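Local atomic coordinates of uracil-DNA glycosylase (Epstein-Barr virus, PDB entry 6LYJ), a protein that belongs to the uracil-DNA glycosylase superfamily, with an alpha/beta fold built on a four-stranded parallel sheet flanked by helices. Residues A[238-243]-A[248-253]. Numbering follows the deposited sequence.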
# COMPACT_ATOMS: atom_id res chain seq x y z
N LEU A 238 0.26 -19.65 6.15
CA LEU A 238 1.67 -20.00 6.27
C LEU A 238 2.31 -19.29 7.47
O LEU A 238 3.14 -19.88 8.17
CB LEU A 238 2.41 -19.65 4.98
CG LEU A 238 1.98 -20.45 3.75
CD1 LEU A 238 2.62 -19.88 2.49
CD2 LEU A 238 2.31 -21.93 3.91
N ALA A 239 1.92 -18.04 7.70
CA ALA A 239 2.45 -17.29 8.83
C ALA A 239 2.09 -17.96 10.15
O ALA A 239 2.95 -18.16 11.01
CB ALA A 239 1.92 -15.85 8.80
N ASN A 240 0.81 -18.32 10.33
CA ASN A 240 0.43 -18.98 11.58
C ASN A 240 1.07 -20.36 11.71
O ASN A 240 1.42 -20.77 12.82
CB ASN A 240 -1.08 -19.07 11.71
CG ASN A 240 -1.69 -17.85 12.39
OD1 ASN A 240 -0.98 -17.09 13.05
ND2 ASN A 240 -2.99 -17.67 12.23
N ASN A 241 1.23 -21.09 10.60
CA ASN A 241 1.96 -22.36 10.67
C ASN A 241 3.38 -22.15 11.16
O ASN A 241 3.87 -22.92 12.01
CB ASN A 241 1.97 -23.05 9.30
CG ASN A 241 0.60 -23.53 8.87
OD1 ASN A 241 -0.33 -23.61 9.67
ND2 ASN A 241 0.47 -23.87 7.59
N PHE A 242 4.05 -21.12 10.65
CA PHE A 242 5.40 -20.82 11.10
C PHE A 242 5.42 -20.51 12.59
O PHE A 242 6.22 -21.06 13.35
CB PHE A 242 5.97 -19.65 10.29
CG PHE A 242 7.34 -19.21 10.72
CD1 PHE A 242 8.47 -19.88 10.26
CD2 PHE A 242 7.50 -18.12 11.56
CE1 PHE A 242 9.74 -19.46 10.65
CE2 PHE A 242 8.77 -17.70 11.94
CZ PHE A 242 9.89 -18.37 11.48
N LEU A 243 4.50 -19.65 13.03
CA LEU A 243 4.47 -19.27 14.44
C LEU A 243 4.24 -20.49 15.33
O LEU A 243 4.86 -20.62 16.38
CB LEU A 243 3.40 -18.20 14.68
CG LEU A 243 3.61 -16.85 13.98
CD1 LEU A 243 2.47 -15.88 14.27
CD2 LEU A 243 4.95 -16.24 14.38
N LEU A 248 5.32 -20.04 19.11
CA LEU A 248 4.74 -18.74 19.40
C LEU A 248 3.23 -18.79 19.25
O LEU A 248 2.69 -19.63 18.53
CB LEU A 248 5.34 -17.67 18.48
CG LEU A 248 6.86 -17.55 18.55
CD1 LEU A 248 7.36 -16.44 17.63
CD2 LEU A 248 7.34 -17.32 19.98
N GLY A 249 2.54 -17.91 19.96
CA GLY A 249 1.09 -17.83 19.82
C GLY A 249 0.70 -17.35 18.44
O GLY A 249 1.25 -16.39 17.91
N GLU A 250 -0.29 -18.03 17.85
CA GLU A 250 -0.76 -17.65 16.52
C GLU A 250 -1.58 -16.37 16.57
O GLU A 250 -2.12 -15.97 17.61
CB GLU A 250 -1.60 -18.78 15.91
CG GLU A 250 -0.90 -20.12 15.85
CD GLU A 250 -1.75 -21.20 15.19
OE1 GLU A 250 -2.46 -20.89 14.21
OE2 GLU A 250 -1.69 -22.36 15.64
N ILE A 251 -1.68 -15.73 15.41
CA ILE A 251 -2.47 -14.51 15.27
C ILE A 251 -3.93 -14.91 15.06
O ILE A 251 -4.22 -15.80 14.25
CB ILE A 251 -1.96 -13.65 14.11
CG1 ILE A 251 -0.44 -13.44 14.18
CG2 ILE A 251 -2.70 -12.31 14.07
CD1 ILE A 251 0.04 -12.72 15.42
N ASP A 252 -4.83 -14.26 15.77
CA ASP A 252 -6.26 -14.32 15.45
C ASP A 252 -6.53 -13.18 14.48
O ASP A 252 -6.56 -12.01 14.87
CB ASP A 252 -7.11 -14.23 16.72
CG ASP A 252 -8.60 -14.35 16.45
OD1 ASP A 252 -9.01 -14.38 15.27
OD2 ASP A 252 -9.37 -14.42 17.42
N TRP A 253 -6.67 -13.52 13.20
CA TRP A 253 -6.81 -12.52 12.15
C TRP A 253 -8.20 -11.90 12.09
O TRP A 253 -8.42 -11.01 11.26
CB TRP A 253 -6.47 -13.15 10.79
CG TRP A 253 -5.05 -13.63 10.70
CD1 TRP A 253 -4.61 -14.92 10.77
CD2 TRP A 253 -3.87 -12.82 10.54
NE1 TRP A 253 -3.25 -14.97 10.66
CE2 TRP A 253 -2.77 -13.69 10.52
CE3 TRP A 253 -3.65 -11.44 10.42
CZ2 TRP A 253 -1.46 -13.24 10.38
CZ3 TRP A 253 -2.35 -10.99 10.28
CH2 TRP A 253 -1.27 -11.88 10.26
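The side-chain amide of N240 reads the backbone of I251 as a strand partner would: N240 OD1 accepts from I251 N at 2.8 Å, and N240 ND2 donates to I251 O at 3.0 Å. The second bond lies in the carbonyl plane, on a lone pair, whereas I251 N comes in tilted 28° from the plane of the amide C=O. Two bonds to one residue fix the rotation of the buried amide. They also bring N240 ND2 to 3.1 Å from W253 NE1, two donors side by side at the edge of the indole, with no bond between them. The chi1 of I251 (-49°) sets CG1 beside the backbone N, where it meets L243 CD1 at 3.8 Å, and leaves CG2 over the centre of the indole. I251 and W253 both rest on V145, in strand 145-149 of the parallel sheet. The outer side is looser: E250 lays its extended chain past N240, E250 OE1 lying 3.4 Å from N240 CB, and its carboxylate turns to a salt bridge with R244. Near the C-terminal end of helix 235-245, L248 N donates to L243 O at 2.8 Å, and L248 CD1 only grazes L243 CD2 at 4.1 Å. The arrangement is a C-terminal tail folded back along the helix that precedes it, pinned by a bidentate asparagine-to-backbone pair and packed against the parallel sheet of the alpha/beta fold of the uracil-DNA glycosylase superfamily.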